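Local coordinates for protein transcription regulator AmtR (Mycobacterium smegmatis, PDB 5E57) that probably binds DNA as a dimeric transcription factor of the TetR family and takes part in nitrogen regulation, at residues E157-S162 against W175-G180; H72-E77 against A199-V204; H47-K52 against L56-A61. All blocks are in the same frame, centred on the assembly; numbering follows the deposited sequence.

Contact 1: residues E157-S162 against W175-G180; sequences ESVINS and WVIGEG
Within 175-180, Ile177 alone reaches across to Val159 and Ser158 on helix 151-165. The apolar part is a single pair of branched side chains: CG1 of Val159 lies 4.0 Å from CG1 of Ile177, and the two side chains approach at a slant instead of lining up. Both torsions of Ile177 matter here. With chi1 at -70° its CG1 sits beside the backbone N, and a second bend at -75° carries CD1 on to Ser158, where it stops 3.7 Å from OG. CD1, a carbon, makes only van der Waals contact there; the hydroxyl has its polar partner in its own helix, the carbonyl O of Leu155. Two successive helices of the C-terminal, ligand-binding domain of a TetR-family regulator meet here, across the connection between 165 and 173. The nearest CA atoms, of Val159 and Ile177, are 8.4 Å apart, a spacing that side chains bridge, and helix 82-98 shares in the packing: Leu96 and Cys97 touch Val159, while Val89 touches Ile177. Close to the subunit boundary, Ser158 also packs on Arg154 of the second subunit.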
ATOM      1  N   GLU A 157      -0.636   2.616   6.018  1.00 17.79           N
ATOM      2  CA  GLU A 157      -1.530   2.220   4.940  1.00 18.92           C
ATOM      3  C   GLU A 157      -1.182   0.834   4.393  1.00 16.70           C
ATOM      4  O   GLU A 157      -2.044   0.159   3.836  1.00 16.20           O
ATOM      5  CB  GLU A 157      -1.596   3.320   3.813  1.00 18.63           C
ATOM      6  CG  GLU A 157      -2.377   4.561   4.352  1.00 18.81           C
ATOM      7  CD  GLU A 157      -3.097   5.352   3.288  1.00 20.40           C
ATOM      8  OE1 GLU A 157      -2.666   5.247   2.123  1.00 22.28           O
ATOM      9  OE2 GLU A 157      -4.061   6.123   3.635  1.00 23.89           O
ATOM     10  N   SER A 158       0.041   0.372   4.614  1.00 15.59           N
ATOM     11  CA  SER A 158       0.387  -0.973   4.164  1.00 16.97           C
ATOM     12  C   SER A 158      -0.438  -2.051   4.820  1.00 18.26           C
ATOM     13  O   SER A 158      -0.562  -3.178   4.307  1.00 20.75           O
ATOM     14  CB  SER A 158       1.873  -1.265   4.302  1.00 19.16           C
ATOM     15  OG  SER A 158       2.189  -1.679   5.584  1.00 20.55           O
ATOM     16  N   VAL A 159      -1.080  -1.758   5.921  1.00 19.60           N
ATOM     17  CA  VAL A 159      -1.914  -2.835   6.551  1.00 22.48           C
ATOM     18  C   VAL A 159      -3.083  -3.277   5.628  1.00 23.35           C
ATOM     19  O   VAL A 159      -3.571  -4.419   5.711  1.00 22.51           O
ATOM     20  CB  VAL A 159      -2.341  -2.504   8.004  1.00 22.68           C
ATOM     21  CG1 VAL A 159      -1.170  -2.003   8.816  1.00 24.45           C
ATOM     22  CG2 VAL A 159      -3.480  -1.499   8.063  1.00 26.89           C
ATOM     23  N   ILE A 160      -3.510  -2.343   4.781  1.00 20.34           N
ATOM     24  CA  ILE A 160      -4.548  -2.574   3.791  1.00 22.65           C
ATOM     25  C   ILE A 160      -4.070  -3.671   2.814  1.00 20.46           C
ATOM     26  O   ILE A 160      -4.789  -4.644   2.590  1.00 19.80           O
ATOM     27  CB  ILE A 160      -4.898  -1.333   2.991  1.00 21.64           C
ATOM     28  CG1 ILE A 160      -5.552  -0.229   3.824  1.00 24.36           C
ATOM     29  CG2 ILE A 160      -5.847  -1.695   1.836  1.00 23.24           C
ATOM     30  CD1 ILE A 160      -5.287   1.165   3.213  1.00 28.02           C
ATOM     31  N   ASN A 161      -2.856  -3.543   2.339  1.00 20.50           N
ATOM     32  CA  ASN A 161      -2.250  -4.577   1.509  1.00 21.71           C
ATOM     33  C   ASN A 161      -2.073  -5.906   2.270  1.00 22.64           C
ATOM     34  O   ASN A 161      -2.274  -6.963   1.698  1.00 23.29           O
ATOM     35  CB  ASN A 161      -0.912  -4.111   0.986  1.00 23.67           C
ATOM     36  CG  ASN A 161      -1.008  -2.784   0.231  1.00 25.71           C
ATOM     37  OD1 ASN A 161      -0.922  -2.743  -0.993  1.00 27.13           O
ATOM     38  ND2 ASN A 161      -1.195  -1.690   0.973  1.00 22.92           N
ATOM     39  N   SER A 162      -1.701  -5.868   3.552  1.00 23.54           N
ATOM     40  CA  SER A 162      -1.571  -7.103   4.375  1.00 26.02           C
ATOM     41  C   SER A 162      -2.900  -7.836   4.498  1.00 27.02           C
ATOM     42  O   SER A 162      -2.953  -9.056   4.354  1.00 23.41           O
ATOM     43  CB  SER A 162      -1.034  -6.823   5.781  1.00 25.36           C
ATOM     44  OG  SER A 162       0.251  -6.235   5.744  1.00 25.25           O
ATOM     45  N   TRP A 175       1.742  -2.836  16.072  1.00 25.47           N
ATOM     46  CA  TRP A 175       2.930  -2.565  16.841  1.00 23.65           C
ATOM     47  C   TRP A 175       4.147  -2.760  16.042  1.00 23.99           C
ATOM     48  O   TRP A 175       5.146  -2.067  16.247  1.00 23.15           O
ATOM     49  CB  TRP A 175       2.965  -3.369  18.173  1.00 25.45           C
ATOM     50  CG  TRP A 175       1.745  -3.092  19.030  1.00 22.74           C
ATOM     51  CD1 TRP A 175       0.517  -3.739  18.957  1.00 23.48           C
ATOM     52  CD2 TRP A 175       1.581  -2.058  20.002  1.00 22.73           C
ATOM     53  NE1 TRP A 175      -0.376  -3.179  19.878  1.00 21.65           N
ATOM     54  CE2 TRP A 175       0.268  -2.174  20.545  1.00 22.56           C
ATOM     55  CE3 TRP A 175       2.434  -1.104  20.542  1.00 23.63           C
ATOM     56  CZ2 TRP A 175      -0.217  -1.291  21.546  1.00 24.52           C
ATOM     57  CZ3 TRP A 175       1.950  -0.247  21.526  1.00 23.44           C
ATOM     58  CH2 TRP A 175       0.655  -0.338  22.009  1.00 22.23           C
ATOM     59  N   VAL A 176       4.079  -3.704  15.110  1.00 21.74           N
ATOM     60  CA  VAL A 176       5.199  -3.959  14.218  1.00 21.17           C
ATOM     61  C   VAL A 176       5.387  -2.770  13.299  1.00 20.53           C
ATOM     62  O   VAL A 176       6.509  -2.349  13.006  1.00 21.48           O
ATOM     63  CB  VAL A 176       4.931  -5.236  13.394  1.00 24.49           C
ATOM     64  CG1 VAL A 176       5.972  -5.425  12.305  1.00 23.06           C
ATOM     65  CG2 VAL A 176       4.850  -6.463  14.318  1.00 26.87           C
ATOM     66  N   ILE A 177       4.261  -2.251  12.849  1.00 20.43           N
ATOM     67  CA  ILE A 177       4.242  -1.088  12.019  1.00 23.95           C
ATOM     68  C   ILE A 177       4.775   0.159  12.779  1.00 22.24           C
ATOM     69  O   ILE A 177       5.487   0.957  12.211  1.00 21.94           O
ATOM     70  CB  ILE A 177       2.795  -0.832  11.544  1.00 22.84           C
ATOM     71  CG1 ILE A 177       2.404  -1.938  10.555  1.00 23.81           C
ATOM     72  CG2 ILE A 177       2.645   0.562  10.936  1.00 23.00           C
ATOM     73  CD1 ILE A 177       3.042  -1.772   9.217  1.00 23.47           C
ATOM     74  N   GLY A 178       4.390   0.260  14.045  1.00 19.48           N
ATOM     75  CA  GLY A 178       4.802   1.311  14.916  1.00 21.37           C
ATOM     76  C   GLY A 178       6.296   1.329  15.053  1.00 21.90           C
ATOM     77  O   GLY A 178       6.894   2.367  14.893  1.00 22.78           O
ATOM     78  N   GLU A 179       6.917   0.164  15.280  1.00 20.24           N
ATOM     79  CA  GLU A 179       8.367   0.158  15.359  1.00 23.39           C
ATOM     80  C   GLU A 179       9.072   0.572  14.020  1.00 22.18           C
ATOM     81  O   GLU A 179      10.004   1.363  14.028  1.00 20.10           O
ATOM     82  CB  GLU A 179       8.874  -1.211  15.809  1.00 24.32           C
ATOM     83  CG  GLU A 179      10.386  -1.139  15.875  1.00 31.03           C
ATOM     84  CD  GLU A 179      11.036  -2.270  16.666  1.00 34.42           C
ATOM     85  OE1 GLU A 179      10.306  -3.024  17.393  1.00 28.53           O
ATOM     86  OE2 GLU A 179      12.284  -2.347  16.496  1.00 36.66           O
ATOM     87  N   GLY A 180       8.612   0.003  12.911  1.00 21.92           N
ATOM     88  CA  GLY A 180       9.147   0.329  11.611  1.00 21.72           C
ATOM     89  C   GLY A 180       9.036   1.787  11.250  1.00 22.05           C
ATOM     90  O   GLY A 180       9.965   2.344  10.664  1.00 22.12           O
TER

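Contact 2: residues H72-E77 against A199-V204; sequences HGLLGE and ASRLGV
Glu77 and Arg201 reach for each other from opposite directions and meet end-on, the carboxylate facing the NH1 and NH2 edge of the guanidinium. The two flat groups are nearly coplanar, their planes only 20° apart, which lets both N-H groups point at an oxygen. NH1 of Arg201 donates a hydrogen bond to OE1 of Glu77 at 2.7 Å, and NH2 of Arg201 bonds OE2 of Glu77 at 2.8 Å. The second bond is almost straight, 174° at the hydrogen, and both oxygens accept through their syn lone pairs. Glu77 spans the gap with a chain extended beyond CG (chi2 179°), whereas Arg201 is bent at chi2 and chi3. Leu74, from the last turn of helix 65-75, runs past the arginine in the opposite sense; its CD2 comes to 3.6 Å from NH1 of Arg201, obliquely to the guanidinium. Leu74 also packs on Leu88 of helix 82-98. Just beyond Arg201, helix 191-202 closes in a Schellman motif, Gly203 taking positive phi. Paired bonds on two nitrogens hold the guanidinium against rotation about its end, and the mutual neutralisation of charge probably lets a methyl group lie against it at little cost.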
ATOM      1  N   HIS A  72      -4.764  15.637  14.662  1.00 20.44           N
ATOM      2  CA  HIS A  72      -4.887  17.090  14.897  1.00 20.57           C
ATOM      3  C   HIS A  72      -4.576  17.474  16.303  1.00 20.54           C
ATOM      4  O   HIS A  72      -3.861  18.416  16.520  1.00 21.52           O
ATOM      5  CB  HIS A  72      -6.273  17.601  14.455  1.00 22.26           C
ATOM      6  CG  HIS A  72      -6.354  17.915  12.985  1.00 24.01           C
ATOM      7  ND1 HIS A  72      -7.515  17.772  12.255  1.00 30.94           N
ATOM      8  CD2 HIS A  72      -5.411  18.329  12.101  1.00 26.51           C
ATOM      9  CE1 HIS A  72      -7.297  18.149  10.999  1.00 27.08           C
ATOM     10  NE2 HIS A  72      -6.021  18.444  10.874  1.00 27.16           N
ATOM     11  N   GLY A  73      -5.098  16.737  17.285  1.00 20.49           N
ATOM     12  CA  GLY A  73      -4.767  16.962  18.686  1.00 20.96           C
ATOM     13  C   GLY A  73      -3.296  16.817  19.034  1.00 23.08           C
ATOM     14  O   GLY A  73      -2.757  17.574  19.827  1.00 21.79           O
ATOM     15  N   LEU A  74      -2.636  15.827  18.442  1.00 21.54           N
ATOM     16  CA  LEU A  74      -1.238  15.545  18.691  1.00 18.94           C
ATOM     17  C   LEU A  74      -0.375  16.677  18.164  1.00 21.15           C
ATOM     18  O   LEU A  74       0.633  17.043  18.764  1.00 22.83           O
ATOM     19  CB  LEU A  74      -0.821  14.177  18.030  1.00 19.34           C
ATOM     20  CG  LEU A  74      -1.434  12.895  18.619  1.00 18.41           C
ATOM     21  CD1 LEU A  74      -1.176  11.629  17.836  1.00 18.67           C
ATOM     22  CD2 LEU A  74      -0.912  12.611  19.973  1.00 18.84           C
ATOM     23  N   LEU A  75      -0.756  17.255  17.030  1.00 23.33           N
ATOM     24  CA  LEU A  75       0.012  18.394  16.470  1.00 26.80           C
ATOM     25  C   LEU A  75      -0.003  19.601  17.422  1.00 28.42           C
ATOM     26  O   LEU A  75       0.930  20.405  17.403  1.00 29.92           O
ATOM     27  CB  LEU A  75      -0.508  18.807  15.102  1.00 27.31           C
ATOM     28  CG  LEU A  75      -0.150  17.817  13.980  1.00 27.27           C
ATOM     29  CD1 LEU A  75      -0.893  18.225  12.712  1.00 27.75           C
ATOM     30  CD2 LEU A  75       1.349  17.746  13.764  1.00 28.46           C
ATOM     31  N   GLY A  76      -1.002  19.648  18.310  1.00 27.38           N
ATOM     32  CA  GLY A  76      -1.202  20.788  19.229  1.00 29.82           C
ATOM     33  C   GLY A  76      -0.441  20.601  20.525  1.00 27.28           C
ATOM     34  O   GLY A  76      -0.417  21.490  21.362  1.00 24.15           O
ATOM     35  N   GLU A  77       0.202  19.452  20.681  1.00 23.10           N
ATOM     36  CA  GLU A  77       0.890  19.111  21.926  1.00 26.39           C
ATOM     37  C   GLU A  77       2.341  19.580  21.897  1.00 28.47           C
ATOM     38  O   GLU A  77       2.911  19.820  20.832  1.00 26.04           O
ATOM     39  CB  GLU A  77       0.842  17.601  22.180  1.00 24.02           C
ATOM     40  CG  GLU A  77      -0.565  17.066  22.299  1.00 23.08           C
ATOM     41  CD  GLU A  77      -0.644  15.537  22.538  1.00 24.45           C
ATOM     42  OE1 GLU A  77       0.401  14.866  22.715  1.00 19.44           O
ATOM     43  OE2 GLU A  77      -1.768  15.037  22.562  1.00 20.41           O
ATOM     44  N   ALA A 199       0.728   2.548  24.799  1.00 27.92           N
ATOM     45  CA  ALA A 199      -0.327   1.685  25.444  1.00 27.19           C
ATOM     46  C   ALA A 199      -1.128   2.506  26.413  1.00 27.22           C
ATOM     47  O   ALA A 199      -2.337   2.582  26.382  1.00 25.94           O
ATOM     48  CB  ALA A 199       0.347   0.573  26.180  1.00 30.13           C
ATOM     49  N   SER A 200      -0.385   3.208  27.235  1.00 28.65           N
ATOM     50  CA  SER A 200      -0.960   4.133  28.194  1.00 31.31           C
ATOM     51  C   SER A 200      -1.850   5.246  27.587  1.00 29.04           C
ATOM     52  O   SER A 200      -3.040   5.409  27.941  1.00 26.26           O
ATOM     53  CB  SER A 200       0.205   4.749  28.949  1.00 35.01           C
ATOM     54  OG  SER A 200      -0.278   5.601  29.952  1.00 41.30           O
ATOM     55  N   ARG A 201      -1.279   5.993  26.633  1.00 29.66           N
ATOM     56  CA  ARG A 201      -2.012   7.088  25.967  1.00 27.72           C
ATOM     57  C   ARG A 201      -3.310   6.605  25.324  1.00 26.35           C
ATOM     58  O   ARG A 201      -4.325   7.300  25.306  1.00 22.59           O
ATOM     59  CB  ARG A 201      -1.117   7.709  24.859  1.00 28.22           C
ATOM     60  CG  ARG A 201       0.046   8.502  25.398  1.00 29.38           C
ATOM     61  CD  ARG A 201       0.344   9.706  24.530  1.00 28.95           C
ATOM     62  NE  ARG A 201      -0.859  10.561  24.403  1.00 31.56           N
ATOM     63  CZ  ARG A 201      -0.837  11.766  23.844  1.00 30.50           C
ATOM     64  NH1 ARG A 201       0.306  12.265  23.393  1.00 26.08           N
ATOM     65  NH2 ARG A 201      -1.971  12.445  23.712  1.00 31.20           N
ATOM     66  N   LEU A 202      -3.247   5.405  24.752  1.00 27.28           N
ATOM     67  CA  LEU A 202      -4.366   4.869  23.994  1.00 29.36           C
ATOM     68  C   LEU A 202      -5.354   4.041  24.848  1.00 28.93           C
ATOM     69  O   LEU A 202      -6.456   3.762  24.421  1.00 25.60           O
ATOM     70  CB  LEU A 202      -3.829   4.057  22.794  1.00 29.60           C
ATOM     71  CG  LEU A 202      -3.056   4.876  21.747  1.00 29.88           C
ATOM     72  CD1 LEU A 202      -2.748   4.021  20.545  1.00 27.21           C
ATOM     73  CD2 LEU A 202      -3.903   6.096  21.337  1.00 30.04           C
ATOM     74  N   GLY A 203      -4.998   3.709  26.067  1.00 32.83           N
ATOM     75  CA  GLY A 203      -5.903   2.879  26.898  1.00 34.16           C
ATOM     76  C   GLY A 203      -5.945   1.430  26.442  1.00 33.96           C
ATOM     77  O   GLY A 203      -6.990   0.842  26.406  1.00 42.21           O
ATOM     78  N   VAL A 204      -4.803   0.856  26.110  1.00 32.60           N
ATOM     79  CA  VAL A 204      -4.759  -0.517  25.622  1.00 36.22           C
ATOM     80  C   VAL A 204      -3.526  -1.260  26.177  1.00 35.93           C
ATOM     81  O   VAL A 204      -2.629  -0.637  26.764  1.00 38.48           O
ATOM     82  CB  VAL A 204      -4.711  -0.557  24.051  1.00 30.31           C
ATOM     83  CG1 VAL A 204      -5.875   0.172  23.436  1.00 32.43           C
ATOM     84  CG2 VAL A 204      -3.403   0.024  23.526  1.00 32.53           C
TER

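Contact 3: residues H47-K52 against L56-A61; sequences HHFATK and LDALLA
Phe49 turns its ring toward Ala58 through a chi1 of -61°, which sets CG beside the backbone N and opposite the carbonyl carbon; chi2 of -80° then swings CE1 to the methyl. CE1 of Phe49 and CB of Ala58 are 3.9 Å apart, the methyl meeting the ring at an oblique angle. Elsewhere Phe49 rests on Arg10 and Leu14 of helix 9-23, so helix 9-23, the loop 47-51 and helix 52-61 meet round one buried aromatic. The other link is backbone: Leu56 N bonds to Lys52 O at 3.1 Å, an ordinary i to i+4 bond of the first turn of helix 52-61, with an angle of 164° at the hydrogen. Thr51 stands at the N-cap, its OG1 taking the amide N of Asp54. Lys52 sends its ammonium away from 56-61 to the carbonyls of Tyr26 and Thr29, with a cation-pi contact to Tyr26 besides, while Leu56 packs on Tyr26, Leu106 and Phe117. Phe49 closes the predicted helix-turn-helix; in TetR-family regulators the next helix links the DNA-binding and ligand-binding parts, and helix 52-61, reaching Phe120 of helix 118-142 through Asp57 and Leu60, is consistent with that role.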
ATOM      1  N   HIS A  47     -33.479   6.714   1.143  1.00 29.84           N
ATOM      2  CA  HIS A  47     -33.761   7.692   2.207  1.00 29.45           C
ATOM      3  C   HIS A  47     -32.723   7.625   3.288  1.00 31.30           C
ATOM      4  O   HIS A  47     -32.713   8.473   4.161  1.00 32.13           O
ATOM      5  CB  HIS A  47     -35.184   7.564   2.755  1.00 34.18           C
ATOM      6  CG  HIS A  47     -36.221   7.776   1.698  1.00 34.76           C
ATOM      7  ND1 HIS A  47     -36.294   8.935   0.956  1.00 31.03           N
ATOM      8  CD2 HIS A  47     -37.128   6.928   1.172  1.00 34.61           C
ATOM      9  CE1 HIS A  47     -37.239   8.802   0.048  1.00 32.40           C
ATOM     10  NE2 HIS A  47     -37.759   7.596   0.159  1.00 33.74           N
ATOM     11  N   HIS A  48     -31.789   6.679   3.153  1.00 29.81           N
ATOM     12  CA  HIS A  48     -30.554   6.709   3.942  1.00 28.24           C
ATOM     13  C   HIS A  48     -29.379   7.243   3.118  1.00 28.23           C
ATOM     14  O   HIS A  48     -28.622   8.103   3.559  1.00 25.70           O
ATOM     15  CB  HIS A  48     -30.295   5.322   4.438  1.00 30.45           C
ATOM     16  CG  HIS A  48     -31.382   4.806   5.338  1.00 30.90           C
ATOM     17  ND1 HIS A  48     -31.631   5.338   6.587  1.00 32.40           N
ATOM     18  CD2 HIS A  48     -32.273   3.801   5.180  1.00 31.63           C
ATOM     19  CE1 HIS A  48     -32.619   4.679   7.172  1.00 32.14           C
ATOM     20  NE2 HIS A  48     -33.030   3.738   6.341  1.00 34.09           N
ATOM     21  N   PHE A  49     -29.262   6.762   1.898  1.00 25.57           N
ATOM     22  CA  PHE A  49     -28.217   7.185   0.993  1.00 26.83           C
ATOM     23  C   PHE A  49     -28.826   7.307  -0.403  1.00 25.72           C
ATOM     24  O   PHE A  49     -29.186   6.289  -1.041  1.00 23.02           O
ATOM     25  CB  PHE A  49     -27.067   6.158   0.956  1.00 25.42           C
ATOM     26  CG  PHE A  49     -26.389   5.960   2.290  1.00 26.96           C
ATOM     27  CD1 PHE A  49     -25.440   6.877   2.740  1.00 26.78           C
ATOM     28  CD2 PHE A  49     -26.731   4.885   3.121  1.00 26.70           C
ATOM     29  CE1 PHE A  49     -24.824   6.713   3.970  1.00 26.09           C
ATOM     30  CE2 PHE A  49     -26.108   4.706   4.354  1.00 27.49           C
ATOM     31  CZ  PHE A  49     -25.148   5.645   4.772  1.00 26.95           C
ATOM     32  N   ALA A  50     -28.853   8.540  -0.900  1.00 23.47           N
ATOM     33  CA  ALA A  50     -29.606   8.863  -2.108  1.00 28.41           C
ATOM     34  C   ALA A  50     -28.885   8.272  -3.342  1.00 27.49           C
ATOM     35  O   ALA A  50     -29.487   7.909  -4.398  1.00 27.81           O
ATOM     36  CB  ALA A  50     -29.735  10.384  -2.183  1.00 28.18           C
ATOM     37  N   THR A  51     -27.566   8.189  -3.215  1.00 24.08           N
ATOM     38  CA  THR A  51     -26.749   7.629  -4.284  1.00 23.36           C
ATOM     39  C   THR A  51     -25.723   6.679  -3.735  1.00 23.36           C
ATOM     40  O   THR A  51     -25.419   6.684  -2.507  1.00 19.65           O
ATOM     41  CB  THR A  51     -25.975   8.690  -5.060  1.00 23.33           C
ATOM     42  OG1 THR A  51     -24.958   9.270  -4.206  1.00 24.11           O
ATOM     43  CG2 THR A  51     -26.927   9.735  -5.543  1.00 24.96           C
ATOM     44  N   LYS A  52     -25.206   5.873  -4.655  1.00 22.46           N
ATOM     45  CA  LYS A  52     -24.185   4.911  -4.322  1.00 24.83           C
ATOM     46  C   LYS A  52     -22.965   5.682  -3.834  1.00 24.78           C
ATOM     47  O   LYS A  52     -22.322   5.271  -2.847  1.00 21.88           O
ATOM     48  CB  LYS A  52     -23.869   4.003  -5.521  1.00 28.10           C
ATOM     49  CG  LYS A  52     -22.927   2.870  -5.175  1.00 31.91           C
ATOM     50  CD  LYS A  52     -22.827   1.778  -6.254  1.00 32.27           C
ATOM     51  CE  LYS A  52     -22.482   2.270  -7.622  1.00 31.55           C
ATOM     52  NZ  LYS A  52     -22.154   1.113  -8.522  1.00 30.16           N
ATOM     53  N   LEU A  56     -20.344   5.284  -0.474  1.00 21.72           N
ATOM     54  CA  LEU A  56     -18.892   5.245  -0.537  1.00 22.51           C
ATOM     55  C   LEU A  56     -18.279   6.384   0.237  1.00 21.69           C
ATOM     56  O   LEU A  56     -17.282   6.186   0.938  1.00 20.33           O
ATOM     57  CB  LEU A  56     -18.406   5.278  -2.012  1.00 22.05           C
ATOM     58  CG  LEU A  56     -16.892   5.216  -2.301  1.00 24.34           C
ATOM     59  CD1 LEU A  56     -16.302   3.913  -1.779  1.00 24.69           C
ATOM     60  CD2 LEU A  56     -16.577   5.331  -3.781  1.00 26.96           C
ATOM     61  N   ASP A  57     -18.888   7.568   0.153  1.00 20.67           N
ATOM     62  CA  ASP A  57     -18.397   8.693   0.953  1.00 23.15           C
ATOM     63  C   ASP A  57     -18.432   8.401   2.431  1.00 23.69           C
ATOM     64  O   ASP A  57     -17.436   8.625   3.120  1.00 24.20           O
ATOM     65  CB  ASP A  57     -19.157   9.974   0.668  1.00 27.14           C
ATOM     66  CG  ASP A  57     -18.201  11.173   0.444  1.00 36.78           C
ATOM     67  OD1 ASP A  57     -16.942  10.974   0.357  1.00 28.58           O
ATOM     68  OD2 ASP A  57     -18.740  12.303   0.364  1.00 40.76           O
ATOM     69  N   ALA A  58     -19.550   7.869   2.932  1.00 22.19           N
ATOM     70  CA  ALA A  58     -19.609   7.585   4.343  1.00 22.88           C
ATOM     71  C   ALA A  58     -18.584   6.475   4.736  1.00 22.98           C
ATOM     72  O   ALA A  58     -17.919   6.572   5.730  1.00 21.15           O
ATOM     73  CB  ALA A  58     -21.007   7.225   4.719  1.00 23.97           C
ATOM     74  N   LEU A  59     -18.446   5.433   3.937  1.00 23.18           N
ATOM     75  CA  LEU A  59     -17.452   4.407   4.219  1.00 23.47           C
ATOM     76  C   LEU A  59     -16.044   4.941   4.280  1.00 23.53           C
ATOM     77  O   LEU A  59     -15.339   4.648   5.229  1.00 23.03           O
ATOM     78  CB  LEU A  59     -17.527   3.263   3.203  1.00 22.75           C
ATOM     79  CG  LEU A  59     -18.814   2.463   3.217  1.00 21.49           C
ATOM     80  CD1 LEU A  59     -18.927   1.600   1.992  1.00 21.39           C
ATOM     81  CD2 LEU A  59     -18.911   1.632   4.496  1.00 21.74           C
ATOM     82  N   LEU A  60     -15.656   5.752   3.296  1.00 21.50           N
ATOM     83  CA  LEU A  60     -14.309   6.322   3.270  1.00 21.89           C
ATOM     84  C   LEU A  60     -14.025   7.249   4.437  1.00 21.70           C
ATOM     85  O   LEU A  60     -12.952   7.201   5.063  1.00 21.24           O
ATOM     86  CB  LEU A  60     -14.036   7.085   1.960  1.00 22.65           C
ATOM     87  CG  LEU A  60     -14.035   6.341   0.634  1.00 24.10           C
ATOM     88  CD1 LEU A  60     -13.987   7.276  -0.579  1.00 25.57           C
ATOM     89  CD2 LEU A  60     -12.899   5.330   0.551  1.00 25.15           C
ATOM     90  N   ALA A  61     -14.977   8.112   4.742  1.00 21.27           N
ATOM     91  CA  ALA A  61     -14.819   9.048   5.843  1.00 21.11           C
ATOM     92  C   ALA A  61     -14.624   8.287   7.191  1.00 22.27           C
ATOM     93  O   ALA A  61     -13.832   8.704   8.015  1.00 20.44           O
ATOM     94  CB  ALA A  61     -16.061   9.963   5.937  1.00 21.16           C
TER

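In the fold
Contact 1 is the core member of the set, with all its touching residues buried, while contacts 2 and 3 are only partly buried. The chemistry follows: apolar branches and one serine hydroxyl meet by van der Waals contact between helices 151-165 and 173-183, a charged pair bridges 72-77 and 199-204 near the surface, and contact 3 combines a ring against a methyl with a helix backbone bond. Contacts 1 and 2 touch through Trp175, which packs on Ala199 and Val204, and helix 82-98 lies against both. Contact 3 sits in the N-terminal region, about 28 Å from contact 1 and about 30 Å from contact 2, centre to centre, although helix 52-61 is followed directly by helix 65-75.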